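Local coordinates for anthrone oxidase-like protein (PDB 5F9P), which is an oxygenase of atypical angucycline biosynthesis that cleaves a C-C bond to open ring B, and probably acts as a monooxygenase, at residues A[50-55]-A[218-223]; A[113-118]-A[177-182]; A[95-100]-A[163-168]. One frame throughout, in Å; residues are numbered along the deposited sequence.

Contact 1 (A[50-55]-A[218-223]); sequences SGVDSH and SNTYQV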
loop_
_atom_site.group_PDB
_atom_site.type_symbol
_atom_site.label_atom_id
_atom_site.label_comp_id
_atom_site.label_asym_id
_atom_site.label_seq_id
_atom_site.Cartn_x
_atom_site.Cartn_y
_atom_site.Cartn_z
ATOM N N SER A 50 -3.444 8.366 4.819
ATOM C CA SER A 50 -3.120 9.783 4.684
ATOM C C SER A 50 -1.608 10.002 4.807
ATOM O O SER A 50 -1.008 9.567 5.780
ATOM C CB SER A 50 -3.834 10.574 5.790
ATOM O OG SER A 50 -3.430 11.922 5.762
ATOM N N GLY A 51 -0.998 10.663 3.828
ATOM C CA GLY A 51 0.453 10.785 3.789
ATOM C C GLY A 51 1.041 11.624 4.916
ATOM O O GLY A 51 0.452 12.638 5.298
ATOM N N VAL A 52 2.184 11.190 5.453
ATOM C CA VAL A 52 2.868 11.892 6.558
ATOM C C VAL A 52 4.169 12.576 6.110
ATOM O O VAL A 52 4.293 13.799 6.199
ATOM C CB VAL A 52 3.142 10.951 7.780
ATOM C CG1 VAL A 52 4.043 11.626 8.801
ATOM C CG2 VAL A 52 1.840 10.523 8.442
ATOM N N ASP A 53 5.135 11.800 5.609
ATOM C CA ASP A 53 6.387 12.378 5.104
ATOM C C ASP A 53 6.133 13.436 4.028
ATOM O O ASP A 53 6.675 14.534 4.091
ATOM C CB ASP A 53 7.338 11.295 4.566
ATOM C CG ASP A 53 8.166 10.621 5.663
ATOM O OD1 ASP A 53 7.911 10.867 6.865
ATOM O OD2 ASP A 53 9.076 9.829 5.311
ATOM N N SER A 54 5.327 13.102 3.024
ATOM C CA SER A 54 5.048 14.043 1.934
ATOM C C SER A 54 3.585 13.937 1.547
ATOM O O SER A 54 2.929 12.958 1.903
ATOM C CB SER A 54 5.935 13.766 0.718
ATOM O OG SER A 54 5.791 12.428 0.297
ATOM N N HIS A 55 3.072 14.948 0.846
ATOM C CA HIS A 55 1.649 14.993 0.520
ATOM C C HIS A 55 1.254 13.896 -0.450
ATOM O O HIS A 55 1.912 13.677 -1.467
ATOM C CB HIS A 55 1.260 16.349 -0.063
ATOM C CG HIS A 55 1.712 17.503 0.771
ATOM N ND1 HIS A 55 1.350 17.648 2.092
ATOM C CD2 HIS A 55 2.501 18.562 0.476
ATOM C CE1 HIS A 55 1.898 18.749 2.576
ATOM N NE2 HIS A 55 2.605 19.318 1.618
ATOM N N SER A 218 8.706 6.242 -2.130
ATOM C CA SER A 218 8.375 5.862 -0.770
ATOM C C SER A 218 7.637 6.985 -0.054
ATOM O O SER A 218 7.764 8.169 -0.407
ATOM C CB SER A 218 9.626 5.410 -0.005
ATOM O OG SER A 218 10.506 6.485 0.179
ATOM N N ASN A 219 6.827 6.609 0.924
ATOM C CA ASN A 219 6.126 7.593 1.747
ATOM C C ASN A 219 5.660 6.885 3.004
ATOM O O ASN A 219 5.717 5.650 3.084
ATOM C CB ASN A 219 4.959 8.247 0.982
ATOM C CG ASN A 219 4.466 9.564 1.641
ATOM O OD1 ASN A 219 5.075 10.071 2.584
ATOM N ND2 ASN A 219 3.363 10.112 1.129
ATOM N N THR A 220 5.231 7.657 3.993
ATOM C CA THR A 220 4.728 7.080 5.229
ATOM C C THR A 220 3.304 7.576 5.401
ATOM O O THR A 220 2.934 8.590 4.812
ATOM C CB THR A 220 5.577 7.497 6.435
ATOM O OG1 THR A 220 5.625 8.928 6.502
ATOM C CG2 THR A 220 7.012 6.952 6.301
ATOM N N TYR A 221 2.505 6.873 6.196
ATOM C CA TYR A 221 1.064 7.151 6.236
ATOM C C TYR A 221 0.467 6.882 7.603
ATOM O O TYR A 221 0.983 6.072 8.372
ATOM C CB TYR A 221 0.308 6.256 5.241
ATOM C CG TYR A 221 0.684 6.447 3.799
ATOM C CD1 TYR A 221 0.058 7.412 3.015
ATOM C CD2 TYR A 221 1.673 5.666 3.217
ATOM C CE1 TYR A 221 0.418 7.590 1.689
ATOM C CE2 TYR A 221 2.046 5.839 1.892
ATOM C CZ TYR A 221 1.416 6.793 1.131
ATOM O OH TYR A 221 1.789 6.961 -0.192
ATOM N N GLN A 222 -0.649 7.554 7.877
ATOM C CA GLN A 222 -1.554 7.149 8.943
ATOM C C GLN A 222 -2.790 6.526 8.287
ATOM O O GLN A 222 -3.283 7.034 7.281
ATOM C CB GLN A 222 -1.962 8.372 9.784
ATOM C CG GLN A 222 -2.999 8.066 10.871
ATOM C CD GLN A 222 -3.630 9.318 11.502
ATOM O OE1 GLN A 222 -3.458 10.442 11.017
ATOM N NE2 GLN A 222 -4.373 9.116 12.585
ATOM N N VAL A 223 -3.296 5.427 8.830
ATOM C CA VAL A 223 -4.539 4.873 8.293
ATOM C C VAL A 223 -5.680 5.677 8.882
ATOM O O VAL A 223 -5.756 5.819 10.094
ATOM C CB VAL A 223 -4.741 3.391 8.643
ATOM C CG1 VAL A 223 -6.156 2.939 8.220
ATOM C CG2 VAL A 223 -3.672 2.530 7.974
HETATM O O HOH W 1 7.829 10.896 0.989
#
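The side-chain amide of Asn219 meets the backbone of Ser54 with both its ends. ND2 donates to Ser54 O at 3.0 Å, with the acceptor close to the amide plane but the donor 45° out of the carbonyl plane. OD1 takes Ser54 N at 3.1 Å, and is also approached by Thr220 N and by water 1, both weakly. Chi1 (-163°) sets CG anti to the backbone N, on the way to the loop 52-55, where water 1 ties Ser54 OG to Ser218 O. Thr220 lies next to it, its side chain crossing those of Val52 and Asp53 at a slant. Its OG1, set between the backbone N and the carbonyl carbon (chi1 56°), accepts Asp53 N at 3.0 Å and is hydrogen-bonded to Tyr122 OH of the adjoining strand 122-130. Val52 CB approaches the same oxygen to 3.4 Å, while Thr220 CG2 lies against the Asp53 carboxylate.

Strands 43-51 and 217-228 run antiparallel here, side by side in a closed barrel. Barrels of the dimeric alpha-beta clan are usually formed by two chains, whereas here one chain supplies all eight strands. Ser50 and Gln222 are a hydrogen-bonded pair, Ser50 N reaching Gln222 O at 2.8 Å and Gln222 N returning a bond to Ser50 O. Gly51 and Tyr221 follow as a non-hydrogen-bonded pair, after which Val52 N still bonds to Thr220 O before the chain turns off. On the face of Tyr221, opposite to that of Ser50 and Gln222, the phenol ring lies beside the glycine: CD1 is 3.5 Å from Gly51 CA, approached obliquely, while Ser50 C stands at the ring edge. Gln24 of helix 21-37 binds Gly51 O.

Contact 2 (A[113-118]-A[177-182]); sequences IEIGPG and YSQWDS
Gln179 OE1 accepts a 2.7 Å hydrogen bond from water 2, and that water in turn accepts Glu114 N at 3.1 Å. The other end of the same amide is joined directly: Gln179 NE2 donates to Glu114 O at 2.9 Å. This bond is almost perfectly straight (178° at the hydrogen), and the carbonyl oxygen lies in the amide plane of Gln179, although the donor itself stands above the plane of the carbonyl. CG of Gln179 is anti to its carbonyl carbon (chi1 -60°) and the chain is extended beyond it, carrying the amide from strand 172-180 across to the 113-118 segment.

Apolar groups flank the amide. Ile113 CG2 lies 3.8 Å from Gln179 OE1, the two side chains sliding past each other in opposite directions. Ile115 crosses Gln179 at about a right angle and sets its CG2 methyl 3.3 Å from NE2. The same methyl touches Tyr177, 3.5 Å from OH and 3.9 Å from CE1, meeting the ring obliquely. The phenol oxygen finds its polar partner in His49, and Phe60 packs against the ring.

The short strand 113-114 pairs with strand 2-3, with backbone bonds from Ile113 to Ile3, and Ile115 bonds to Pro1. Beyond it the segment runs past the barrel strand 172-180 to Pro117, which rests on strand 217-228; Ile113 lies on strand 155-167. The contact joins the two-stranded sheet to the barrel through the Gln179 side chain on the Glu114 backbone and through Ile113 and Ile115 packing.

The Gln179 side chain thus bonds the backbone carbonyl of Glu114 directly and the Glu114 N-H through water 2. Glu114 O can only accept and Glu114 N only donate, consistent with NE2 on the carbonyl side and a water that donates to OE1.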
loop_
_atom_site.group_PDB
_atom_site.type_symbol
_atom_site.label_atom_id
_atom_site.label_comp_id
_atom_site.label_asym_id
_atom_site.label_seq_id
_atom_site.Cartn_x
_atom_site.Cartn_y
_atom_site.Cartn_z
ATOM N N ILE A 113 -1.771 -10.219 8.791
ATOM C CA ILE A 113 -1.592 -8.814 9.048
ATOM C C ILE A 113 -2.950 -8.132 9.033
ATOM O O ILE A 113 -3.792 -8.433 8.193
ATOM C CB ILE A 113 -0.626 -8.236 7.994
ATOM C CG1 ILE A 113 0.780 -8.791 8.276
ATOM C CG2 ILE A 113 -0.671 -6.721 7.991
ATOM C CD1 ILE A 113 1.815 -8.527 7.204
ATOM N N GLU A 114 -3.170 -7.248 9.996
ATOM C CA GLU A 114 -4.403 -6.488 10.049
ATOM C C GLU A 114 -4.121 -5.016 9.837
ATOM O O GLU A 114 -3.197 -4.465 10.428
ATOM C CB GLU A 114 -5.092 -6.671 11.397
ATOM C CG GLU A 114 -6.420 -5.931 11.471
ATOM C CD GLU A 114 -7.241 -6.284 12.704
ATOM O OE1 GLU A 114 -6.692 -6.913 13.645
ATOM O OE2 GLU A 114 -8.443 -5.928 12.725
ATOM N N ILE A 115 -4.932 -4.377 9.004
ATOM C CA ILE A 115 -4.830 -2.937 8.792
ATOM C C ILE A 115 -6.144 -2.245 9.171
ATOM O O ILE A 115 -7.225 -2.802 8.977
ATOM C CB ILE A 115 -4.450 -2.616 7.333
ATOM C CG1 ILE A 115 -5.505 -3.159 6.360
ATOM C CG2 ILE A 115 -3.071 -3.194 7.027
ATOM C CD1 ILE A 115 -5.367 -2.616 4.919
ATOM N N GLY A 116 -6.052 -1.040 9.712
ATOM C CA GLY A 116 -7.234 -0.353 10.220
ATOM C C GLY A 116 -6.885 0.855 11.076
ATOM O O GLY A 116 -5.801 0.915 11.660
ATOM N N PRO A 117 -7.802 1.832 11.153
ATOM C CA PRO A 117 -7.519 3.099 11.846
ATOM C C PRO A 117 -7.337 2.906 13.347
ATOM O O PRO A 117 -6.705 3.745 13.999
ATOM C CB PRO A 117 -8.766 3.956 11.573
ATOM C CG PRO A 117 -9.606 3.179 10.572
ATOM C CD PRO A 117 -9.179 1.757 10.629
ATOM N N GLY A 118 -7.868 1.808 13.880
ATOM C CA GLY A 118 -7.806 1.544 15.309
ATOM C C GLY A 118 -6.472 1.034 15.844
ATOM O O GLY A 118 -6.248 1.039 17.056
ATOM N N TYR A 177 5.352 -2.975 2.215
ATOM C CA TYR A 177 4.355 -2.285 3.044
ATOM C C TYR A 177 4.532 -2.777 4.478
ATOM O O TYR A 177 4.287 -3.945 4.762
ATOM C CB TYR A 177 2.946 -2.602 2.518
ATOM C CG TYR A 177 1.778 -2.033 3.304
ATOM C CD1 TYR A 177 1.322 -2.652 4.458
ATOM C CD2 TYR A 177 1.116 -0.884 2.871
ATOM C CE1 TYR A 177 0.238 -2.137 5.174
ATOM C CE2 TYR A 177 0.042 -0.366 3.570
ATOM C CZ TYR A 177 -0.397 -0.994 4.719
ATOM O OH TYR A 177 -1.474 -0.469 5.410
ATOM N N SER A 178 5.002 -1.903 5.368
ATOM C CA SER A 178 5.292 -2.289 6.743
ATOM C C SER A 178 4.569 -1.437 7.801
ATOM O O SER A 178 4.202 -0.286 7.552
ATOM C CB SER A 178 6.809 -2.320 7.009
ATOM O OG SER A 178 7.446 -1.068 6.800
ATOM N N GLN A 179 4.377 -2.028 8.979
ATOM C CA GLN A 179 3.731 -1.371 10.115
ATOM C C GLN A 179 4.682 -1.236 11.309
ATOM O O GLN A 179 5.413 -2.176 11.642
ATOM C CB GLN A 179 2.505 -2.168 10.558
ATOM C CG GLN A 179 1.446 -2.333 9.483
ATOM C CD GLN A 179 0.316 -3.241 9.933
ATOM O OE1 GLN A 179 0.543 -4.234 10.626
ATOM N NE2 GLN A 179 -0.907 -2.896 9.553
ATOM N N TRP A 180 4.636 -0.077 11.968
ATOM C CA TRP A 180 5.560 0.251 13.045
ATOM C C TRP A 180 4.806 0.841 14.255
ATOM O O TRP A 180 3.681 1.329 14.107
ATOM C CB TRP A 180 6.607 1.243 12.519
ATOM C CG TRP A 180 7.442 0.658 11.413
ATOM C CD1 TRP A 180 7.127 0.583 10.080
ATOM C CD2 TRP A 180 8.731 0.063 11.557
ATOM N NE1 TRP A 180 8.151 -0.028 9.387
ATOM C CE2 TRP A 180 9.140 -0.371 10.277
ATOM C CE3 TRP A 180 9.577 -0.160 12.653
ATOM C CZ2 TRP A 180 10.362 -1.005 10.059
ATOM C CZ3 TRP A 180 10.797 -0.795 12.435
ATOM C CH2 TRP A 180 11.173 -1.206 11.146
ATOM N N ASP A 181 5.421 0.790 15.439
ATOM C CA ASP A 181 4.794 1.316 16.656
ATOM C C ASP A 181 4.547 2.802 16.561
ATOM O O ASP A 181 3.581 3.314 17.121
ATOM C CB ASP A 181 5.669 1.070 17.893
ATOM C CG ASP A 181 5.584 -0.353 18.398
ATOM O OD1 ASP A 181 4.674 -1.076 17.947
ATOM O OD2 ASP A 181 6.421 -0.746 19.255
ATOM N N SER A 182 5.453 3.498 15.887
ATOM C CA SER A 182 5.434 4.948 15.854
ATOM C C SER A 182 6.360 5.485 14.776
ATOM O O SER A 182 7.199 4.758 14.250
ATOM C CB SER A 182 5.888 5.502 17.203
ATOM O OG SER A 182 7.216 5.098 17.492
HETATM O O HOH W 2 -0.785 -6.271 11.689
#

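Contact 3 (A[95-100]-A[163-168]); sequences LMQNEV and GLRARG
Gln97 faces both Leu164 and Arg165 in a classic beta bulge between antiparallel barrel strands 92-105 and 155-167. Its carbonyl oxygen accepts Leu164 N at 2.7 Å and, weakly, Arg165 N; Gln97 N bonds to Arg165 O. The register slips by one, so that Asn98 pairs with Gly163.

From the backbone outward, the Gln97 side chain crosses that of Arg165 at a slant. CB lies 3.6 Å from Arg165 O, and CG stays near the same oxygen. CD packs on the aliphatic part of the arginine, 3.6 Å from Arg165 CG, and NE2 touches that methylene too. OE1 ends the chain with a hydrogen bond from Arg165 NH1 at 3.0 Å. OE1 lies in the guanidinium plane, which is turned 62° from the amide, while NH1 stands above the plane of the Gln97 amide. The arginine chain is bent at chi3 (69°), which turns NE. Helix 66-74 packs on Gln97 through Leu69, Glu70 and Tyr73.

On the other face of the sheet, selenomethionine Met96 sets CG 3.9 Å from Ala166 CB. Leu95 and Arg167 form a hydrogen-bonded pair on the Gln97 face. Tyr73 makes a cation-pi contact with Arg167, and Leu95 CD1 sits 4.1 Å above the plane of that guanidinium, displaced toward its rim.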
loop_
_atom_site.group_PDB
_atom_site.type_symbol
_atom_site.label_atom_id
_atom_site.label_comp_id
_atom_site.label_asym_id
_atom_site.label_seq_id
_atom_site.Cartn_x
_atom_site.Cartn_y
_atom_site.Cartn_z
ATOM N N LEU A 95 -2.496 3.207 -10.190
ATOM C CA LEU A 95 -3.450 2.216 -9.720
ATOM C C LEU A 95 -2.838 0.862 -9.990
ATOM O O LEU A 95 -2.756 0.425 -11.149
ATOM C CB LEU A 95 -4.792 2.349 -10.447
ATOM C CG LEU A 95 -5.389 3.740 -10.665
ATOM C CD1 LEU A 95 -6.649 3.608 -11.516
ATOM C CD2 LEU A 95 -5.702 4.464 -9.357
HETATM N N MSE A 96 -2.415 0.196 -8.920
HETATM C CA MSE A 96 -1.531 -0.953 -9.047
HETATM C C MSE A 96 -2.179 -2.258 -8.606
HETATM O O MSE A 96 -2.692 -2.358 -7.498
HETATM C CB MSE A 96 -0.260 -0.700 -8.238
HETATM C CG MSE A 96 0.631 0.408 -8.805
HETATM SE SE MSE A 96 2.011 0.929 -7.529
HETATM C CE MSE A 96 0.832 1.751 -6.182
ATOM N N GLN A 97 -2.140 -3.265 -9.474
ATOM C CA GLN A 97 -2.723 -4.560 -9.152
ATOM C C GLN A 97 -1.623 -5.527 -8.743
ATOM O O GLN A 97 -0.618 -5.661 -9.443
ATOM C CB GLN A 97 -3.513 -5.106 -10.351
ATOM C CG GLN A 97 -4.531 -4.111 -10.904
ATOM C CD GLN A 97 -5.217 -4.607 -12.171
ATOM O OE1 GLN A 97 -5.466 -5.796 -12.323
ATOM N NE2 GLN A 97 -5.521 -3.693 -13.083
ATOM N N ASN A 98 -1.820 -6.207 -7.617
ATOM C CA ASN A 98 -0.775 -7.015 -7.010
ATOM C C ASN A 98 -1.283 -8.331 -6.477
ATOM O O ASN A 98 -2.483 -8.515 -6.262
ATOM C CB ASN A 98 -0.171 -6.275 -5.808
ATOM C CG ASN A 98 0.054 -4.817 -6.084
ATOM O OD1 ASN A 98 1.114 -4.421 -6.569
ATOM N ND2 ASN A 98 -0.956 -4.001 -5.797
ATOM N N GLU A 99 -0.349 -9.236 -6.223
ATOM C CA GLU A 99 -0.631 -10.395 -5.398
ATOM C C GLU A 99 0.296 -10.328 -4.195
ATOM O O GLU A 99 1.366 -9.716 -4.255
ATOM C CB GLU A 99 -0.442 -11.694 -6.177
ATOM C CG GLU A 99 0.976 -11.999 -6.562
ATOM C CD GLU A 99 1.072 -13.219 -7.483
ATOM O OE1 GLU A 99 2.203 -13.656 -7.781
ATOM O OE2 GLU A 99 0.012 -13.737 -7.910
ATOM N N VAL A 100 -0.134 -10.920 -3.090
ATOM C CA VAL A 100 0.658 -10.893 -1.876
ATOM C C VAL A 100 1.741 -11.950 -2.003
ATOM O O VAL A 100 1.441 -13.109 -2.266
ATOM C CB VAL A 100 -0.218 -11.171 -0.637
ATOM C CG1 VAL A 100 0.657 -11.281 0.622
ATOM C CG2 VAL A 100 -1.265 -10.071 -0.481
ATOM N N GLY A 163 3.973 -6.904 -8.115
ATOM C CA GLY A 163 3.180 -6.146 -9.052
ATOM C C GLY A 163 2.778 -7.012 -10.231
ATOM O O GLY A 163 3.635 -7.658 -10.844
ATOM N N LEU A 164 1.478 -7.025 -10.538
ATOM C CA LEU A 164 0.928 -7.775 -11.680
ATOM C C LEU A 164 0.789 -6.914 -12.937
ATOM O O LEU A 164 1.168 -7.322 -14.035
ATOM C CB LEU A 164 -0.438 -8.367 -11.316
ATOM C CG LEU A 164 -0.371 -9.435 -10.229
ATOM C CD1 LEU A 164 -1.707 -10.154 -10.087
ATOM C CD2 LEU A 164 0.758 -10.416 -10.544
ATOM N N ARG A 165 0.245 -5.715 -12.757
ATOM C CA ARG A 165 0.020 -4.776 -13.846
ATOM C C ARG A 165 -0.466 -3.482 -13.208
ATOM O O ARG A 165 -0.839 -3.475 -12.037
ATOM C CB ARG A 165 -1.028 -5.333 -14.818
ATOM C CG ARG A 165 -2.403 -5.483 -14.211
ATOM C CD ARG A 165 -3.317 -6.320 -15.101
ATOM N NE ARG A 165 -2.909 -7.720 -15.139
ATOM C CZ ARG A 165 -3.246 -8.629 -14.226
ATOM N NH1 ARG A 165 -4.003 -8.291 -13.188
ATOM N NH2 ARG A 165 -2.815 -9.878 -14.346
ATOM N N ALA A 166 -0.456 -2.381 -13.949
ATOM C CA ALA A 166 -0.755 -1.099 -13.324
ATOM C C ALA A 166 -1.198 -0.066 -14.333
ATOM O O ALA A 166 -0.793 -0.119 -15.480
ATOM C CB ALA A 166 0.466 -0.589 -12.560
ATOM N N ARG A 167 -2.025 0.874 -13.897
ATOM C CA ARG A 167 -2.331 2.047 -14.704
ATOM C C ARG A 167 -1.532 3.206 -14.154
ATOM O O ARG A 167 -1.637 3.529 -12.973
ATOM C CB ARG A 167 -3.835 2.346 -14.682
ATOM C CG ARG A 167 -4.680 1.167 -15.190
ATOM C CD ARG A 167 -6.166 1.360 -14.954
ATOM N NE ARG A 167 -6.627 2.603 -15.557
ATOM C CZ ARG A 167 -7.901 2.957 -15.680
ATOM N NH1 ARG A 167 -8.862 2.154 -15.242
ATOM N NH2 ARG A 167 -8.212 4.114 -16.253
ATOM N N GLY A 168 -0.708 3.819 -14.995
ATOM C CA GLY A 168 0.094 4.944 -14.566
ATOM C C GLY A 168 1.497 4.529 -14.172
ATOM O O GLY A 168 2.288 5.345 -13.717
#

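From the N terminus, the chain enters contact 1 at 50-55 and closes it only at 218-223, joining strands 43-51 and 217-228. Contacts 2 and 3 both fall within that long loop. Strand 92-105 brings in 95-100, and 113-118 follows soon after; 163-168 then closes contact 3 before 177-182 closes contact 2, so the two loops cross. Contact 3 joins neighbouring barrel strands, whereas contact 2 fastens the small sheet of strands 2-3 and 113-114 to strand 172-180, next to 155-167 in the barrel. Contacts 1 and 2 touch, with Val223 CG1 3.5 Å from Pro117 N; contact 3 lies across the chain's centre from both.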